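Local coordinates for polyketide synthase/nonribosomal peptide synthetase hybrid RzxB (Pseudomonas fluorescens, PDB 5IL6), which probably dehydrates beta-hydroxyacyl intermediates, through its dehydratase domain, during trans-AT polyketide assembly of the macrolide rhizoxin, at residues G171-A185 against A205-L217. Sequence-based numbering, arbitrary orientation.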
loop_
_atom_site.group_PDB
_atom_site.type_symbol
_atom_site.label_atom_id
_atom_site.label_comp_id
_atom_site.label_asym_id
_atom_site.label_seq_id
_atom_site.Cartn_x
_atom_site.Cartn_y
_atom_site.Cartn_z
ATOM N N GLY A 171 -2.257 -1.547 -15.428
ATOM C CA GLY A 171 -2.477 -2.416 -14.286
ATOM C C GLY A 171 -2.546 -1.691 -12.959
ATOM O O GLY A 171 -3.056 -2.258 -11.984
ATOM N N HIS A 172 -2.041 -0.457 -12.892
ATOM C CA HIS A 172 -2.129 0.348 -11.678
ATOM C C HIS A 172 -2.979 1.601 -11.872
ATOM O O HIS A 172 -2.991 2.468 -10.991
ATOM C CB HIS A 172 -0.725 0.725 -11.189
ATOM C CG HIS A 172 -0.054 -0.363 -10.409
ATOM N ND1 HIS A 172 0.248 -0.238 -9.071
ATOM C CD2 HIS A 172 0.368 -1.597 -10.776
ATOM C CE1 HIS A 172 0.827 -1.348 -8.647
ATOM N NE2 HIS A 172 0.914 -2.188 -9.663
ATOM N N ARG A 173 -3.675 1.725 -12.997
ATOM C CA ARG A 173 -4.663 2.789 -13.191
ATOM C C ARG A 173 -6.064 2.254 -12.918
ATOM O O ARG A 173 -6.924 2.200 -13.794
ATOM C CB ARG A 173 -4.564 3.365 -14.599
ATOM C CG ARG A 173 -3.362 4.248 -14.842
ATOM C CD ARG A 173 -3.286 4.653 -16.302
ATOM N NE ARG A 173 -4.433 5.470 -16.696
ATOM C CZ ARG A 173 -4.444 6.798 -16.764
ATOM N NH1 ARG A 173 -3.363 7.508 -16.468
ATOM N NH2 ARG A 173 -5.554 7.423 -17.138
ATOM N N ARG A 174 -6.286 1.859 -11.667
ATOM C CA ARG A 174 -7.467 1.096 -11.294
ATOM C C ARG A 174 -8.561 1.956 -10.676
ATOM O O ARG A 174 -9.563 1.411 -10.206
ATOM C CB ARG A 174 -7.074 -0.023 -10.332
ATOM C CG ARG A 174 -5.944 -0.901 -10.850
ATOM C CD ARG A 174 -6.388 -1.845 -11.944
ATOM N NE ARG A 174 -6.502 -1.212 -13.259
ATOM C CZ ARG A 174 -7.560 -1.304 -14.063
ATOM N NH1 ARG A 174 -8.635 -2.006 -13.713
ATOM N NH2 ARG A 174 -7.540 -0.704 -15.246
ATOM N N LEU A 175 -8.393 3.276 -10.649
ATOM C CA LEU A 175 -9.475 4.159 -10.223
ATOM C C LEU A 175 -10.547 4.171 -11.303
ATOM O O LEU A 175 -10.317 4.661 -12.413
ATOM C CB LEU A 175 -8.950 5.570 -9.968
ATOM C CG LEU A 175 -8.235 5.851 -8.643
ATOM C CD1 LEU A 175 -7.843 7.320 -8.567
ATOM C CD2 LEU A 175 -9.075 5.463 -7.428
ATOM N N LEU A 176 -11.723 3.636 -10.983
ATOM C CA LEU A 176 -12.825 3.559 -11.933
ATOM C C LEU A 176 -13.812 4.707 -11.784
ATOM O O LEU A 176 -14.368 5.172 -12.783
ATOM C CB LEU A 176 -13.561 2.224 -11.773
ATOM C CG LEU A 176 -12.701 0.975 -12.008
ATOM C CD1 LEU A 176 -13.521 -0.289 -11.803
ATOM C CD2 LEU A 176 -12.071 0.981 -13.396
ATOM N N SER A 177 -14.052 5.169 -10.561
ATOM C CA SER A 177 -14.925 6.313 -10.343
ATOM C C SER A 177 -14.585 6.946 -9.002
ATOM O O SER A 177 -14.037 6.295 -8.107
ATOM C CB SER A 177 -16.402 5.909 -10.393
ATOM O OG SER A 177 -16.724 5.022 -9.336
ATOM N N LEU A 178 -14.920 8.228 -8.881
ATOM C CA LEU A 178 -14.669 8.998 -7.672
ATOM C C LEU A 178 -15.835 9.947 -7.456
ATOM O O LEU A 178 -16.301 10.588 -8.402
ATOM C CB LEU A 178 -13.377 9.826 -7.763
ATOM C CG LEU A 178 -12.014 9.136 -7.758
ATOM C CD1 LEU A 178 -10.926 10.141 -8.126
ATOM C CD2 LEU A 178 -11.736 8.486 -6.421
ATOM N N VAL A 179 -16.307 10.031 -6.216
ATOM C CA VAL A 179 -17.272 11.048 -5.817
ATOM C C VAL A 179 -16.799 11.671 -4.512
ATOM O O VAL A 179 -16.273 10.977 -3.635
ATOM C CB VAL A 179 -18.698 10.473 -5.667
ATOM C CG1 VAL A 179 -19.180 9.909 -6.996
ATOM C CG2 VAL A 179 -18.745 9.411 -4.580
ATOM N N ARG A 180 -16.984 12.984 -4.387
ATOM C CA ARG A 180 -16.522 13.738 -3.232
ATOM C C ARG A 180 -17.706 14.373 -2.519
ATOM O O ARG A 180 -18.600 14.938 -3.158
ATOM C CB ARG A 180 -15.525 14.827 -3.642
ATOM C CG ARG A 180 -15.047 15.671 -2.475
ATOM C CD ARG A 180 -13.995 16.677 -2.889
ATOM N NE ARG A 180 -13.591 17.509 -1.761
ATOM C CZ ARG A 180 -12.738 18.525 -1.840
ATOM N NH1 ARG A 180 -12.186 18.848 -3.003
ATOM N NH2 ARG A 180 -12.437 19.219 -0.752
ATOM N N GLN A 181 -17.706 14.272 -1.192
ATOM C CA GLN A 181 -18.708 14.915 -0.344
ATOM C C GLN A 181 -17.955 15.623 0.779
ATOM O O GLN A 181 -17.612 15.003 1.789
ATOM C CB GLN A 181 -19.707 13.903 0.207
ATOM C CG GLN A 181 -20.806 14.524 1.054
ATOM C CD GLN A 181 -21.791 15.322 0.224
ATOM O OE1 GLN A 181 -21.671 16.541 0.097
ATOM N NE2 GLN A 181 -22.772 14.636 -0.351
ATOM N N GLY A 182 -17.698 16.914 0.600
ATOM C CA GLY A 182 -16.930 17.646 1.596
ATOM C C GLY A 182 -15.514 17.108 1.680
ATOM O O GLY A 182 -14.805 17.000 0.672
ATOM N N ASP A 183 -15.088 16.764 2.895
ATOM C CA ASP A 183 -13.761 16.213 3.125
ATOM C C ASP A 183 -13.732 14.690 3.036
ATOM O O ASP A 183 -12.786 14.067 3.531
ATOM C CB ASP A 183 -13.230 16.669 4.487
ATOM C CG ASP A 183 -14.164 16.316 5.629
ATOM O OD1 ASP A 183 -15.113 15.537 5.404
ATOM O OD2 ASP A 183 -13.944 16.812 6.754
ATOM N N GLN A 184 -14.741 14.081 2.418
ATOM C CA GLN A 184 -14.801 12.640 2.229
ATOM C C GLN A 184 -14.953 12.319 0.749
ATOM O O GLN A 184 -15.492 13.117 -0.024
ATOM C CB GLN A 184 -15.970 12.008 2.997
ATOM C CG GLN A 184 -15.818 12.026 4.499
ATOM C CD GLN A 184 -16.801 11.106 5.196
ATOM O OE1 GLN A 184 -17.203 10.079 4.648
ATOM N NE2 GLN A 184 -17.194 11.467 6.414
ATOM N N ALA A 185 -14.474 11.140 0.362
ATOM C CA ALA A 185 -14.600 10.674 -1.008
ATOM C C ALA A 185 -14.865 9.178 -1.001
ATOM O O ALA A 185 -14.478 8.465 -0.070
ATOM C CB ALA A 185 -13.344 10.983 -1.833
ATOM N N ALA A 205 -1.980 -3.679 -6.355
ATOM C CA ALA A 205 -2.530 -2.668 -7.254
ATOM C C ALA A 205 -3.817 -2.075 -6.693
ATOM O O ALA A 205 -4.084 -0.880 -6.871
ATOM C CB ALA A 205 -2.780 -3.271 -8.636
ATOM N N LEU A 206 -4.629 -2.891 -6.020
ATOM C CA LEU A 206 -5.840 -2.370 -5.396
ATOM C C LEU A 206 -5.503 -1.513 -4.185
ATOM O O LEU A 206 -6.130 -0.472 -3.961
ATOM C CB LEU A 206 -6.766 -3.519 -4.996
ATOM C CG LEU A 206 -7.387 -4.331 -6.138
ATOM C CD1 LEU A 206 -8.229 -5.471 -5.586
ATOM C CD2 LEU A 206 -8.228 -3.449 -7.053
ATOM N N LEU A 207 -4.523 -1.935 -3.385
ATOM C CA LEU A 207 -4.102 -1.104 -2.264
ATOM C C LEU A 207 -3.501 0.205 -2.759
ATOM O O LEU A 207 -3.724 1.264 -2.164
ATOM C CB LEU A 207 -3.106 -1.862 -1.385
ATOM C CG LEU A 207 -2.622 -1.112 -0.139
ATOM C CD1 LEU A 207 -3.797 -0.673 0.728
ATOM C CD2 LEU A 207 -1.660 -1.973 0.668
ATOM N N ASP A 208 -2.738 0.152 -3.853
ATOM C CA ASP A 208 -2.195 1.375 -4.433
ATOM C C ASP A 208 -3.306 2.262 -4.978
ATOM O O ASP A 208 -3.305 3.478 -4.752
ATOM C CB ASP A 208 -1.183 1.023 -5.527
ATOM C CG ASP A 208 -0.537 2.249 -6.147
ATOM O OD1 ASP A 208 0.132 3.005 -5.413
ATOM O OD2 ASP A 208 -0.676 2.439 -7.375
ATOM N N ALA A 209 -4.281 1.668 -5.673
ATOM C CA ALA A 209 -5.399 2.445 -6.200
ATOM C C ALA A 209 -6.201 3.088 -5.078
ATOM O O ALA A 209 -6.676 4.223 -5.215
ATOM C CB ALA A 209 -6.301 1.555 -7.054
ATOM N N ALA A 210 -6.376 2.376 -3.963
ATOM C CA ALA A 210 -7.029 2.978 -2.806
ATOM C C ALA A 210 -6.302 4.243 -2.373
ATOM O O ALA A 210 -6.935 5.262 -2.069
ATOM C CB ALA A 210 -7.095 1.971 -1.655
ATOM N N MET A 211 -4.968 4.203 -2.355
ATOM C CA MET A 211 -4.189 5.378 -1.982
ATOM C C MET A 211 -4.290 6.468 -3.041
ATOM O O MET A 211 -4.327 7.660 -2.710
ATOM C CB MET A 211 -2.729 4.988 -1.761
ATOM C CG MET A 211 -2.511 4.049 -0.592
ATOM S SD MET A 211 -0.761 3.764 -0.275
ATOM C CE MET A 211 -0.839 2.302 0.749
ATOM N N GLN A 212 -4.318 6.085 -4.320
ATOM C CA GLN A 212 -4.487 7.073 -5.380
ATOM C C GLN A 212 -5.743 7.904 -5.166
ATOM O O GLN A 212 -5.791 9.075 -5.561
ATOM C CB GLN A 212 -4.555 6.383 -6.743
ATOM C CG GLN A 212 -3.295 5.644 -7.154
ATOM C CD GLN A 212 -3.510 4.819 -8.407
ATOM O OE1 GLN A 212 -4.541 4.942 -9.066
ATOM N NE2 GLN A 212 -2.552 3.957 -8.729
ATOM N N GLY A 213 -6.768 7.318 -4.546
ATOM C CA GLY A 213 -8.046 7.990 -4.396
ATOM C C GLY A 213 -7.988 9.268 -3.587
ATOM O O GLY A 213 -8.882 10.110 -3.717
ATOM N N VAL A 214 -6.953 9.444 -2.761
ATOM C CA VAL A 214 -6.869 10.650 -1.945
ATOM C C VAL A 214 -6.819 11.895 -2.820
ATOM O O VAL A 214 -7.194 12.983 -2.372
ATOM C CB VAL A 214 -5.643 10.599 -1.004
ATOM C CG1 VAL A 214 -5.645 9.316 -0.168
ATOM C CG2 VAL A 214 -4.338 10.741 -1.788
ATOM N N MET A 215 -6.373 11.754 -4.071
ATOM C CA MET A 215 -6.289 12.904 -4.962
ATOM C C MET A 215 -7.650 13.551 -5.172
ATOM O O MET A 215 -7.726 14.745 -5.484
ATOM C CB MET A 215 -5.686 12.480 -6.301
ATOM C CG MET A 215 -5.490 13.624 -7.284
ATOM S SD MET A 215 -4.404 14.897 -6.609
ATOM C CE MET A 215 -2.815 14.080 -6.731
ATOM N N ALA A 216 -8.735 12.787 -5.013
ATOM C CA ALA A 216 -10.068 13.372 -5.110
ATOM C C ALA A 216 -10.210 14.556 -4.164
ATOM O O ALA A 216 -10.900 15.534 -4.475
ATOM C CB ALA A 216 -11.130 12.316 -4.799
ATOM N N LEU A 217 -9.571 14.481 -3.001
ATOM C CA LEU A 217 -9.669 15.515 -1.982
ATOM C C LEU A 217 -8.626 16.616 -2.131
ATOM O O LEU A 217 -8.667 17.588 -1.367
ATOM C CB LEU A 217 -9.547 14.874 -0.595
ATOM C CG LEU A 217 -10.639 13.852 -0.254
ATOM C CD1 LEU A 217 -10.366 13.184 1.083
ATOM C CD2 LEU A 217 -12.013 14.511 -0.236
#
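With CG anti to its carbonyl carbon (chi1 -64°) and the chain extended beyond, Gln212 reaches from the helix to His172, while Asp208, whose CG lies anti to the backbone N (chi1 -178°), swings its carboxylate to the edge of the His172 ring. Gln212 NE2 donates to His172 O at 2.7 Å, almost straight at the hydrogen and with the acceptor in the amide plane. Gln212 NE2 also gives a more bent bond to Asp208 OD2 (2.8 Å), which it meets from above the carboxylate plane; Gln212 OE1 accepts from Tyr158 OH on helix 154-164. His172 ND1 closes the network with a weak bond to Asp208 OD2, ring and carboxylate planes 55° apart. Over one ring face, the methyl of Ala205 makes a CH-pi contact, CB standing 4.0 Å from the centroid of the His172 ring. Were Gln212 an alanine, His172 O and Tyr158 OH would probably lose the amide they share, and the Asp208 carboxylate would be likely to turn more freely. In the double hotdog fold of polyketide synthase dehydratases, curved antiparallel sheet wraps round a helix; here residues 205-217 run alongside strand 175-181 and the start of strand 184-190, and the spacing of Asp208 and Gln212 is consistent with the family's DxxxQ/H motif. Leu175 lays CD2 3.5 Å from Ala209 O and rests CD1 against Gln212 CB. The CD2 methyls of Leu175 and Leu178 both rest against Gly213 CA, and Leu178 CD1 continues to Ala216 CB at 4.0 Å, beside Ala185. At the type II' hairpin turn, Leu217 pushes CD2 against Arg180 NE (3.7 Å) and CD1 against Asp183 O. Arg180, extended from CG to NE, is held by a nearly linear, in-plane bond from NE to Gly182 O (2.8 Å), its guanidinium face turned to the Leu217 backbone.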